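Local coordinates for malonyl CoA-acyl carrier protein transacylase (Bartonella henselae, PDB 3QAT), which probably transfers the malonyl group from malonyl-CoA to acyl carrier protein, supplying the chain-extending unit for bacterial fatty acid synthesis, at residues A[37-40]-A[41-45]; A[53-56]-A[57-60]; A[83-87]-A[88-92]; A[97-100]-A[101-105]; A[220-223]-A[224-227]. All coordinates share one frame; numbering follows the deposited sequence. Where two conformers were deposited one is given.

Contact 1 of 5, residues A[37-40]-A[41-45]; sequences EEVD and DALSE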
loop_
_atom_site.group_PDB
_atom_site.type_symbol
_atom_site.label_atom_id
_atom_site.label_comp_id
_atom_site.label_asym_id
_atom_site.label_seq_id
_atom_site.Cartn_x
_atom_site.Cartn_y
_atom_site.Cartn_z
ATOM N N GLU A 37 10.188 17.473 5.661
ATOM C CA GLU A 37 11.095 18.413 5.029
ATOM C C GLU A 37 11.909 17.768 3.913
ATOM O O GLU A 37 12.083 18.365 2.847
ATOM C CB GLU A 37 12.040 18.996 6.080
ATOM C CG GLU A 37 11.343 19.930 7.062
ATOM C CD GLU A 37 12.258 20.320 8.196
ATOM O OE1 GLU A 37 13.416 19.861 8.197
ATOM O OE2 GLU A 37 11.830 21.100 9.068
ATOM N N GLU A 38 12.410 16.545 4.159
ATOM C CA GLU A 38 13.244 15.876 3.175
ATOM C C GLU A 38 12.408 15.440 1.969
ATOM O O GLU A 38 12.867 15.557 0.828
ATOM C CB GLU A 38 14.006 14.680 3.771
ATOM C CG GLU A 38 14.881 14.032 2.705
ATOM C CD GLU A 38 15.877 13.012 3.234
ATOM O OE1 GLU A 38 15.889 12.740 4.451
ATOM O OE2 GLU A 38 16.622 12.474 2.397
ATOM N N VAL A 39 11.214 14.910 2.236
ATOM C CA VAL A 39 10.333 14.567 1.113
ATOM C C VAL A 39 10.019 15.774 0.205
ATOM O O VAL A 39 10.109 15.672 -1.033
ATOM C CB VAL A 39 9.078 13.833 1.608
ATOM C CG1 VAL A 39 8.056 13.708 0.469
ATOM C CG2 VAL A 39 9.495 12.458 2.141
ATOM N N ASP A 40 9.682 16.920 0.802
ATOM C CA ASP A 40 9.472 18.156 0.023
ATOM C C ASP A 40 10.720 18.479 -0.815
ATOM O O ASP A 40 10.628 18.819 -1.993
ATOM C CB ASP A 40 9.190 19.330 0.965
ATOM C CG ASP A 40 7.742 19.387 1.438
ATOM O OD1 ASP A 40 6.896 18.570 1.004
ATOM O OD2 ASP A 40 7.471 20.263 2.289
ATOM N N ASP A 41 11.897 18.406 -0.185
ATOM C CA ASP A 41 13.142 18.697 -0.912
ATOM C C ASP A 41 13.349 17.737 -2.074
ATOM O O ASP A 41 13.677 18.154 -3.190
ATOM C CB ASP A 41 14.349 18.634 0.035
ATOM C CG ASP A 41 15.643 18.943 -0.679
ATOM O OD1 ASP A 41 15.918 20.131 -0.903
ATOM O OD2 ASP A 41 16.360 18.003 -1.028
ATOM N N ALA A 42 13.113 16.455 -1.810
ATOM C CA ALA A 42 13.361 15.398 -2.781
ATOM C C ALA A 42 12.504 15.588 -4.029
ATOM O O ALA A 42 12.929 15.256 -5.141
ATOM C CB ALA A 42 13.051 14.022 -2.159
ATOM N N LEU A 43 11.291 16.094 -3.815
ATOM C CA LEU A 43 10.328 16.329 -4.908
ATOM C C LEU A 43 10.334 17.759 -5.467
ATOM O O LEU A 43 9.577 18.060 -6.414
ATOM C CB LEU A 43 8.903 15.996 -4.423
ATOM C CG LEU A 43 8.743 14.545 -3.966
ATOM C CD1 LEU A 43 7.300 14.290 -3.457
ATOM C CD2 LEU A 43 9.156 13.550 -5.076
ATOM N N SER A 44 11.150 18.628 -4.862
ATOM C CA SER A 44 11.231 20.049 -5.226
ATOM C C SER A 44 9.861 20.708 -5.170
ATOM O O SER A 44 9.484 21.474 -6.070
ATOM C CB SER A 44 11.822 20.222 -6.637
ATOM O OG SER A 44 13.150 19.716 -6.698
ATOM N N GLU A 45 9.106 20.422 -4.107
ATOM C CA GLU A 45 7.701 20.834 -4.020
ATOM C C GLU A 45 7.286 20.885 -2.566
ATOM O O GLU A 45 7.704 20.017 -1.805
ATOM C CB GLU A 45 6.823 19.749 -4.691
ATOM C CG GLU A 45 5.398 20.185 -4.980
ATOM C CD GLU A 45 4.472 19.012 -5.266
ATOM O OE1 GLU A 45 4.858 17.834 -5.080
ATOM O OE2 GLU A 45 3.337 19.288 -5.676
#

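Contact 2 of 5, residues A[53-56]-A[57-60]; sequences EGPA and DVLT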
loop_
_atom_site.group_PDB
_atom_site.type_symbol
_atom_site.label_atom_id
_atom_site.label_comp_id
_atom_site.label_asym_id
_atom_site.label_seq_id
_atom_site.Cartn_x
_atom_site.Cartn_y
_atom_site.Cartn_z
ATOM N N GLU A 53 -3.127 20.567 4.605
ATOM C CA GLU A 53 -4.264 21.469 4.387
ATOM C C GLU A 53 -5.148 21.134 3.191
ATOM O O GLU A 53 -6.198 21.780 2.977
ATOM C CB GLU A 53 -3.759 22.898 4.239
ATOM C CG GLU A 53 -3.086 23.464 5.468
ATOM C CD GLU A 53 -2.706 24.926 5.290
ATOM O OE1 GLU A 53 -3.608 25.763 5.085
ATOM O OE2 GLU A 53 -1.504 25.239 5.360
ATOM N N GLY A 54 -4.774 20.111 2.424
ATOM C CA GLY A 54 -5.585 19.724 1.271
ATOM C C GLY A 54 -5.422 20.670 0.089
ATOM O O GLY A 54 -4.396 21.353 -0.025
ATOM N N PRO A 55 -6.449 20.777 -0.775
ATOM C CA PRO A 55 -7.766 20.119 -0.683
ATOM C C PRO A 55 -7.663 18.609 -0.750
ATOM O O PRO A 55 -6.656 18.063 -1.235
ATOM C CB PRO A 55 -8.508 20.651 -1.915
ATOM C CG PRO A 55 -7.812 21.921 -2.278
ATOM C CD PRO A 55 -6.379 21.696 -1.927
ATOM N N ALA A 56 -8.683 17.924 -0.234
ATOM C CA ALA A 56 -8.697 16.455 -0.232
ATOM C C ALA A 56 -8.508 15.855 -1.628
ATOM O O ALA A 56 -7.810 14.838 -1.754
ATOM C CB ALA A 56 -10.023 15.932 0.396
ATOM N N ASP A 57 -9.136 16.447 -2.642
ATOM C CA ASP A 57 -9.093 15.838 -3.977
ATOM C C ASP A 57 -7.699 15.979 -4.581
ATOM O O ASP A 57 -7.274 15.112 -5.357
ATOM C CB ASP A 57 -10.248 16.236 -4.921
ATOM C CG ASP A 57 -10.380 17.750 -5.159
ATOM O OD1 ASP A 57 -9.603 18.558 -4.610
ATOM O OD2 ASP A 57 -11.316 18.116 -5.925
ATOM N N VAL A 58 -6.990 17.031 -4.185
ATOM C CA VAL A 58 -5.575 17.205 -4.604
ATOM C C VAL A 58 -4.661 16.223 -3.893
ATOM O O VAL A 58 -3.805 15.568 -4.530
ATOM C CB VAL A 58 -5.095 18.640 -4.420
ATOM C CG1 VAL A 58 -3.581 18.783 -4.736
ATOM C CG2 VAL A 58 -5.925 19.579 -5.273
ATOM N N LEU A 59 -4.838 16.064 -2.575
ATOM C CA LEU A 59 -4.064 15.052 -1.841
ATOM C C LEU A 59 -4.321 13.639 -2.353
ATOM O O LEU A 59 -3.418 12.799 -2.343
ATOM C CB LEU A 59 -4.408 15.123 -0.345
ATOM C CG LEU A 59 -3.703 14.131 0.581
ATOM C CD1 LEU A 59 -2.172 14.230 0.485
ATOM C CD2 LEU A 59 -4.158 14.321 2.034
ATOM N N THR A 60 -5.542 13.373 -2.802
ATOM C CA THR A 60 -5.930 12.028 -3.224
ATOM C C THR A 60 -5.336 11.671 -4.595
ATOM O O THR A 60 -5.152 10.483 -4.874
ATOM C CB THR A 60 -7.469 11.920 -3.167
ATOM O OG1 THR A 60 -7.840 11.897 -1.782
ATOM C CG2 THR A 60 -8.015 10.662 -3.831
#

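Contact 3 of 5, residues A[83-87]-A[88-92]; sequences LGLNV and EKKVK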
loop_
_atom_site.group_PDB
_atom_site.type_symbol
_atom_site.label_atom_id
_atom_site.label_comp_id
_atom_site.label_asym_id
_atom_site.label_seq_id
_atom_site.Cartn_x
_atom_site.Cartn_y
_atom_site.Cartn_z
ATOM N N LEU A 83 13.291 6.766 19.691
ATOM C CA LEU A 83 12.864 6.260 20.999
ATOM C C LEU A 83 13.359 4.842 21.314
ATOM O O LEU A 83 12.947 4.252 22.321
ATOM C CB LEU A 83 11.342 6.380 21.155
ATOM C CG LEU A 83 10.837 7.827 21.141
ATOM C CD1 LEU A 83 9.301 7.882 21.133
ATOM C CD2 LEU A 83 11.417 8.678 22.283
ATOM N N GLY A 84 14.249 4.317 20.478
ATOM C CA GLY A 84 14.916 3.061 20.757
ATOM C C GLY A 84 14.583 1.845 19.916
ATOM O O GLY A 84 15.153 0.776 20.156
ATOM N N LEU A 85 13.685 1.978 18.929
ATOM C CA LEU A 85 13.367 0.827 18.094
ATOM C C LEU A 85 14.545 0.453 17.205
ATOM O O LEU A 85 15.080 1.298 16.490
ATOM C CB LEU A 85 12.126 1.087 17.202
ATOM C CG LEU A 85 11.788 -0.022 16.192
ATOM C CD1 LEU A 85 11.278 -1.313 16.888
ATOM C CD2 LEU A 85 10.800 0.513 15.134
ATOM N N ASN A 86 14.937 -0.816 17.274
ATOM C CA ASN A 86 15.829 -1.421 16.295
ATOM C C ASN A 86 14.975 -2.400 15.502
ATOM O O ASN A 86 14.569 -3.444 16.010
ATOM C CB ASN A 86 16.992 -2.149 16.993
ATOM C CG ASN A 86 18.008 -2.716 16.013
ATOM O OD1 ASN A 86 17.667 -3.444 15.073
ATOM N ND2 ASN A 86 19.283 -2.410 16.251
ATOM N N VAL A 87 14.670 -2.022 14.261
ATOM C CA VAL A 87 13.789 -2.818 13.416
ATOM C C VAL A 87 14.316 -4.251 13.251
ATOM O O VAL A 87 13.555 -5.215 13.397
ATOM C CB VAL A 87 13.588 -2.135 12.029
ATOM C CG1 VAL A 87 12.900 -3.077 11.054
ATOM C CG2 VAL A 87 12.810 -0.855 12.180
ATOM N N GLU A 88 15.616 -4.382 12.969
ATOM C CA GLU A 88 16.197 -5.681 12.661
ATOM C C GLU A 88 16.055 -6.618 13.859
ATOM O O GLU A 88 15.837 -7.823 13.708
ATOM C CB GLU A 88 17.665 -5.518 12.247
ATOM C CG GLU A 88 18.373 -6.820 11.952
ATOM C CD GLU A 88 19.813 -6.615 11.496
ATOM O OE1 GLU A 88 20.270 -5.450 11.411
ATOM O OE2 GLU A 88 20.486 -7.628 11.221
ATOM N N LYS A 89 16.134 -6.038 15.054
ATOM C CA LYS A 89 16.038 -6.813 16.282
ATOM C C LYS A 89 14.607 -7.145 16.695
ATOM O O LYS A 89 14.373 -8.196 17.307
ATOM C CB LYS A 89 16.770 -6.097 17.422
ATOM C CG LYS A 89 18.296 -6.159 17.313
ATOM C CD LYS A 89 18.945 -5.513 18.534
ATOM C CE LYS A 89 20.398 -5.960 18.715
ATOM N NZ LYS A 89 21.250 -5.525 17.566
ATOM N N LYS A 90 13.651 -6.271 16.354
ATOM C CA LYS A 90 12.302 -6.347 16.948
ATOM C C LYS A 90 11.168 -6.733 16.010
ATOM O O LYS A 90 10.076 -7.083 16.468
ATOM C CB LYS A 90 11.940 -5.019 17.619
ATOM C CG LYS A 90 12.824 -4.661 18.802
ATOM C CD LYS A 90 12.587 -5.643 19.953
ATOM C CE LYS A 90 13.267 -5.176 21.212
ATOM N NZ LYS A 90 13.015 -6.140 22.314
ATOM N N VAL A 91 11.430 -6.645 14.710
ATOM C CA VAL A 91 10.392 -6.846 13.694
ATOM C C VAL A 91 10.764 -8.028 12.808
ATOM O O VAL A 91 11.847 -8.038 12.209
ATOM C CB VAL A 91 10.201 -5.563 12.842
ATOM C CG1 VAL A 91 9.113 -5.773 11.784
ATOM C CG2 VAL A 91 9.853 -4.376 13.736
ATOM N N LYS A 92 9.891 -9.030 12.751
ATOM C CA LYS A 92 10.164 -10.232 11.977
ATOM C C LYS A 92 10.066 -10.011 10.460
ATOM O O LYS A 92 10.933 -10.472 9.705
ATOM C CB LYS A 92 9.233 -11.373 12.420
ATOM C CG LYS A 92 9.734 -12.748 12.056
ATOM C CD LYS A 92 8.963 -13.853 12.818
ATOM C CE LYS A 92 9.675 -15.211 12.776
ATOM N NZ LYS A 92 9.302 -16.112 11.624
#

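Contact 4 of 5, residues A[97-100]-A[101-105]; sequences HSLG and EYSAL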
loop_
_atom_site.group_PDB
_atom_site.type_symbol
_atom_site.label_atom_id
_atom_site.label_comp_id
_atom_site.label_asym_id
_atom_site.label_seq_id
_atom_site.Cartn_x
_atom_site.Cartn_y
_atom_site.Cartn_z
ATOM N N HIS A 97 0.738 -2.362 1.506
ATOM C CA HIS A 97 -0.285 -2.504 0.486
ATOM C C HIS A 97 0.048 -1.594 -0.708
ATOM O O HIS A 97 -0.150 -0.386 -0.651
ATOM C CB HIS A 97 -1.657 -2.210 1.106
ATOM C CG HIS A 97 -2.797 -2.797 0.342
ATOM N ND1 HIS A 97 -3.216 -2.287 -0.865
ATOM C CD2 HIS A 97 -3.646 -3.812 0.644
ATOM C CE1 HIS A 97 -4.256 -2.989 -1.299
ATOM N NE2 HIS A 97 -4.536 -3.919 -0.401
ATOM N N SER A 98 0.564 -2.196 -1.783
ATOM C CA SER A 98 0.881 -1.512 -3.040
ATOM C C SER A 98 1.926 -0.395 -2.870
ATOM O O SER A 98 3.117 -0.701 -2.814
ATOM C CB SER A 98 -0.428 -1.080 -3.750
ATOM O OG SER A 98 -0.130 -0.615 -5.055
ATOM N N LEU A 99 1.539 0.881 -2.760
ATOM C CA LEU A 99 2.554 1.897 -2.509
ATOM C C LEU A 99 3.277 1.590 -1.174
ATOM O O LEU A 99 4.444 1.930 -0.981
ATOM C CB LEU A 99 1.932 3.303 -2.493
ATOM C CG LEU A 99 1.171 3.708 -1.226
ATOM C CD1 LEU A 99 2.030 4.301 -0.121
ATOM C CD2 LEU A 99 0.078 4.723 -1.625
ATOM N N GLY A 100 2.553 0.958 -0.246
ATOM C CA GLY A 100 3.112 0.612 1.062
ATOM C C GLY A 100 4.318 -0.334 0.992
ATOM O O GLY A 100 5.077 -0.403 1.947
ATOM N N GLU A 101 4.494 -1.061 -0.121
ATOM C CA GLU A 101 5.715 -1.884 -0.271
ATOM C C GLU A 101 6.969 -0.995 -0.272
ATOM O O GLU A 101 8.018 -1.388 0.261
ATOM C CB GLU A 101 5.681 -2.711 -1.556
ATOM C CG GLU A 101 4.481 -3.625 -1.679
ATOM C CD GLU A 101 4.793 -4.878 -2.508
ATOM O OE1 GLU A 101 4.894 -4.811 -3.778
ATOM O OE2 GLU A 101 4.934 -5.921 -1.877
ATOM N N TYR A 102 6.857 0.204 -0.849
ATOM C CA TYR A 102 7.956 1.148 -0.873
ATOM C C TYR A 102 8.227 1.719 0.496
ATOM O O TYR A 102 9.375 1.834 0.905
ATOM C CB TYR A 102 7.731 2.276 -1.909
ATOM C CG TYR A 102 7.636 1.756 -3.326
ATOM C CD1 TYR A 102 8.743 1.824 -4.200
ATOM C CD2 TYR A 102 6.465 1.140 -3.782
ATOM C CE1 TYR A 102 8.690 1.302 -5.491
ATOM C CE2 TYR A 102 6.393 0.620 -5.102
ATOM C CZ TYR A 102 7.520 0.701 -5.930
ATOM O OH TYR A 102 7.470 0.196 -7.208
ATOM N N SER A 103 7.156 2.052 1.231
ATOM C CA SER A 103 7.339 2.485 2.618
ATOM C C SER A 103 8.037 1.411 3.453
ATOM O O SER A 103 8.937 1.710 4.224
ATOM C CB SER A 103 5.988 2.792 3.254
ATOM O OG SER A 103 5.256 3.675 2.401
ATOM N N ALA A 104 7.608 0.173 3.265
ATOM C CA ALA A 104 8.183 -0.986 3.973
ATOM C C ALA A 104 9.676 -1.140 3.646
ATOM O O ALA A 104 10.509 -1.340 4.540
ATOM C CB ALA A 104 7.409 -2.218 3.582
ATOM N N LEU A 105 10.011 -1.022 2.368
ATOM C CA LEU A 105 11.404 -1.143 1.946
ATOM C C LEU A 105 12.258 0.014 2.462
ATOM O O LEU A 105 13.397 -0.194 2.834
ATOM C CB LEU A 105 11.507 -1.317 0.425
ATOM C CG LEU A 105 10.999 -2.670 -0.117
ATOM C CD1 LEU A 105 10.845 -2.658 -1.633
ATOM C CD2 LEU A 105 11.954 -3.836 0.309
HETATM O O HOH W 1 4.400 -2.415 -4.955
#

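Contact 5 of 5, residues A[220-223]-A[224-227]; sequences NALL and TVNK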
loop_
_atom_site.group_PDB
_atom_site.type_symbol
_atom_site.label_atom_id
_atom_site.label_comp_id
_atom_site.label_asym_id
_atom_site.label_seq_id
_atom_site.Cartn_x
_atom_site.Cartn_y
_atom_site.Cartn_z
ATOM N N ASN A 220 12.456 1.104 -15.341
ATOM C CA ASN A 220 13.573 2.017 -15.627
ATOM C C ASN A 220 14.024 2.796 -14.392
ATOM O O ASN A 220 15.225 2.970 -14.150
ATOM C CB ASN A 220 13.200 2.948 -16.770
ATOM C CG ASN A 220 13.211 2.234 -18.115
ATOM O OD1 ASN A 220 13.898 1.223 -18.280
ATOM N ND2 ASN A 220 12.430 2.737 -19.065
ATOM N N ALA A 221 13.065 3.232 -13.572
ATOM C CA ALA A 221 13.431 3.964 -12.367
ATOM C C ALA A 221 14.146 3.092 -11.345
ATOM O O ALA A 221 15.102 3.530 -10.701
ATOM C CB ALA A 221 12.187 4.634 -11.732
ATOM N N LEU A 222 13.672 1.863 -11.179
ATOM C CA LEU A 222 14.247 0.967 -10.178
ATOM C C LEU A 222 15.622 0.444 -10.576
ATOM O O LEU A 222 16.438 0.138 -9.693
ATOM C CB LEU A 222 13.296 -0.190 -9.897
ATOM C CG LEU A 222 12.065 0.211 -9.090
ATOM C CD1 LEU A 222 11.022 -0.887 -9.246
ATOM C CD2 LEU A 222 12.455 0.386 -7.633
ATOM N N LEU A 223 15.880 0.367 -11.889
ATOM C CA LEU A 223 17.217 -0.030 -12.354
ATOM C C LEU A 223 18.321 0.916 -11.925
ATOM O O LEU A 223 19.473 0.471 -11.725
ATOM C CB LEU A 223 17.246 -0.129 -13.885
ATOM C CG LEU A 223 16.702 -1.439 -14.445
ATOM C CD1 LEU A 223 16.402 -1.292 -15.947
ATOM C CD2 LEU A 223 17.700 -2.586 -14.188
ATOM N N THR A 224 18.045 2.200 -11.778
ATOM C CA THR A 224 19.164 3.118 -11.546
ATOM C C THR A 224 19.368 3.460 -10.067
ATOM O O THR A 224 20.464 3.867 -9.662
ATOM C CB THR A 224 19.059 4.369 -12.421
ATOM O OG1 THR A 224 17.844 5.060 -12.132
ATOM C CG2 THR A 224 19.060 3.972 -13.912
ATOM N N VAL A 225 18.324 3.261 -9.263
ATOM C CA VAL A 225 18.368 3.676 -7.869
ATOM C C VAL A 225 19.322 2.807 -7.055
ATOM O O VAL A 225 19.384 1.583 -7.248
ATOM C CB VAL A 225 16.918 3.662 -7.241
ATOM C CG1 VAL A 225 16.380 2.263 -7.029
ATOM C CG2 VAL A 225 16.881 4.449 -5.975
ATOM N N ASN A 226 20.051 3.429 -6.128
ATOM C CA ASN A 226 20.801 2.642 -5.144
ATOM C C ASN A 226 19.871 1.791 -4.306
ATOM O O ASN A 226 18.801 2.258 -3.856
ATOM C CB ASN A 226 21.590 3.551 -4.211
ATOM C CG ASN A 226 22.745 4.214 -4.901
ATOM O OD1 ASN A 226 23.419 3.606 -5.734
ATOM N ND2 ASN A 226 22.996 5.474 -4.551
ATOM N N LYS A 227 20.251 0.533 -4.134
ATOM C CA LYS A 227 19.450 -0.370 -3.324
ATOM C C LYS A 227 20.330 -1.335 -2.534
ATOM O O LYS A 227 21.459 -1.675 -2.952
ATOM C CB LYS A 227 18.424 -1.129 -4.173
ATOM C CG LYS A 227 19.009 -2.109 -5.162
ATOM C CD LYS A 227 17.965 -2.563 -6.157
ATOM C CE LYS A 227 18.530 -3.649 -7.079
ATOM N NZ LYS A 227 19.664 -3.157 -7.964
HETATM O O HOH W 2 18.731 -0.692 -8.604
#

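Contact 1 of 5, residues A[37-40]-A[41-45]
The carbonyl oxygen of Asp40 is gripped by two amides as helix 30-43 ends: Glu45 N reaches Asp40 O at 3.1 Å along an almost straight N-H (170°), while Leu43 N gives it only a weak bond. With the bond from Ser44 N to Asp41 O, 3.1 Å, this makes a Schellman motif, and Ser44, at positive phi, is where the chain leaves the helix. Further back the ordinary helical ladder holds; its shortest rung here runs from Ala42 N to Glu38 O at 2.8 Å. The Asp40 side chain stands beside Glu45, where the chain has left the helix. Its CG is turned anti to its own carbonyl carbon (chi1 -81°), and CB comes within 3.2 Å of Glu45 O. The carboxylate bonds outward to Ser48 OG, so the aspartate ties the helix end to the start of the next helix. Val39 and Leu43, one turn apart, lie alongside and point the same way, CG1 of Val39 4.0 Å from CD1 of Leu43. Their apolar strip faces helix 62-82, where Val39 touches Ala71 and Leu43 touches Pro67. Helix 113-129 takes two of the carboxylates: Glu38 OE2 bonds Thr114 OG1, and in the conformer given Glu45 OE1 forms a salt bridge with Arg121 NH2. Helix 30-43 thus ends wedged among helices 47-53, 62-82 and 113-129.

Contact 2 of 5, residues A[53-56]-A[57-60]
A cis peptide bond joins Gly54 to Pro55, and from Pro55, the N-cap residue with an extended psi of 158°, the chain turns directly into the short helix 56-60. Gly54, at positive phi, has just led the chain out of helix 47-53, so the whole link between the two helices is this glycine and proline. Pro55 O takes Leu59 N at 3.0 Å in a nearly straight bond, plus a weak bond from Val58 N. Among the side chains, the pyrrolidine ring lies next to Val58, both pointing the same way, with CD of Pro55 4.0 Å from CG2 of Val58. On another part of the ring, CB meets OD1 of Asp57 at 3.6 Å; the carboxylate is folded back there because Asp57 CG sits between its backbone N and carbonyl carbon (chi1 57°). The next carbonyl, Ala56 O, accepts twice from Thr60, from N and from OG1, each at 2.9 Å and from opposite faces of the carbonyl plane, the hydroxyl lying 35° out of it. Leu59 turns inward against Ile50 and Ile51 of helix 47-53. Because Thr60 OG1 gives its proton to Ala56 O, its bond with Gln17 NE2 must use the hydroxyl as acceptor, which fixes the rotation of that group and joins Thr60 to the loop carrying Gln17.

Contact 3 of 5, residues A[83-87]-A[88-92]
Val87 and Val91 lie on the buried side of this single-turn helix: CG1 of Val87 is 4.1 Å from CB of Val91, and Val87 O accepts from Val91 N at 2.9 Å and from Lys90 N at 3.1 Å, the latter well above the carbonyl plane. Leu85 joins them, its CD1 sliding past the Lys90 stem to meet CB at 3.8 Å. Leu85 and Val91 also rest on Phe9 of strand 6-11, and Leu85 reaches helix 306-316. The solvent-facing side is polar. Asn86, the N-cap, has CG swung anti to its N (chi1 -176°), which brings OD1 over the first turn to accept from Lys89 N at 3.0 Å, the donor 39° out of the amide plane. The aliphatic stem of Lys89 crosses that amide, CG 3.7 Å from CG of Asn86, in an exposed position shared by Glu88. Lys90 instead bends at chi2 and bonds Leu316 O near the C-terminus. Just before, Gly84 closes helix 62-82 in a Schellman motif. With so few residues in the helix, the asparagine cap takes up an amide that lacks a full helical turn before it, while Val91 packs on the sheet at Phe9 and Val87 on Ile231 and Glu81.

Contact 4 of 5, residues A[97-100]-A[101-105]
Tyr102 presents its ring edge to the turn before it: Leu99 O lies in the ring plane, 3.5 Å from CD2 of Tyr102, an approach that suits a carbonyl oxygen against aromatic C-H. The same oxygen takes Tyr102 N at 3.0 Å from above its carbonyl plane. Glu101 lies against Ser98, its CG 3.4 Å from Ser98 O. Glu101 N also bonds that oxygen, 59° out of the carbonyl plane. A water bridges the two residues further out, giving to Ser98 O at 3.0 Å and Glu101 OE1 at 2.7 Å, though it has more acceptors nearby than protons; OE2 is held by Asn237 N. His97 to Gly100 form a type II' turn between strand 93-96 and helix 100-107, with Ser98 at the strained phi of 61°. Together with Gly96 this matches the GxSxG nucleophile elbow of α/β-hydrolase-like acyltransferases, so Ser98 is probably the residue that carries the malonyl group. Its OG bonds His207 NE2 and Arg123 NH2, consistent with a serine-histidine pair and a neighbouring arginine at an acyl-transfer site. Gly100 closes the turn, its N bonded to His97 O; its own oxygen takes Ala104 N at 2.9 Å. Leu99, CG tucked between its N and carbonyl carbon, sends CD1 to 4.1 Å from OG of Ser103. Both face helix 62-82, Leu99 on Leu69 and Ser103 on Met70, while the Tyr102 ring packs on Leu120 of helix 113-129.

Contact 5 of 5, residues A[220-223]-A[224-227]
Val225 lays CG1 against the backbone of Leu222, 3.4 Å from Leu222 O and 4.0 Å from Leu222 CA; the leucine side chain is a looser neighbour, its CD2 4.4 Å from CG1. That branch faces back along the chain because it stands between its own N and carbonyl carbon (chi1 71°). Here helix 212-224 runs out. Thr224 N makes only a weak bond to Ala221 O, and from Val225 onward the chain is extended, heading for strand 234-235. A water links the last carbonyls instead. It can give to Leu222 O and to Val225 O, both at 2.7 Å, and accepts from Lys227 NZ at the same distance; more acceptors lie in reach than it has protons, so the two donations need not both hold at all times. The Lys227 chain, extended up to a bend at chi4, reaches the water with NZ, and its ammonium probably offsets part of the negative end of the helix dipole through that water. Leu222 and Ala221 point inward, against Leu119 of helix 113-129, and Leu222 also meets Val250 and Leu253 of helix 246-258. Phe111 packs on Leu222, Val225 and Lys227, while Leu223 and Thr224 lie on the exposed side.

The five contacts follow one another along the chain within the acyl transferase domain, and each lies where a helix begins or ends. Contact 4 is central, its centre about 5 Å from the centre of the chain, on the turn after a strand of the parallel sheet; the centres of the others lie 18 to 21 Å out. Contacts 1 and 2 flank helix 47-53, their centres about 17 Å apart. Contact 3 links helix 62-82 to the same sheet as contact 4, their centres about 18 Å apart. Contacts 4 and 5 alone touch, through Tyr102 OH and Leu222 CD1 at 4.2 Å. Helix 113-129 runs past contacts 1, 4 and 5, so the probable active-site turn shares its packing with the outer helix ends.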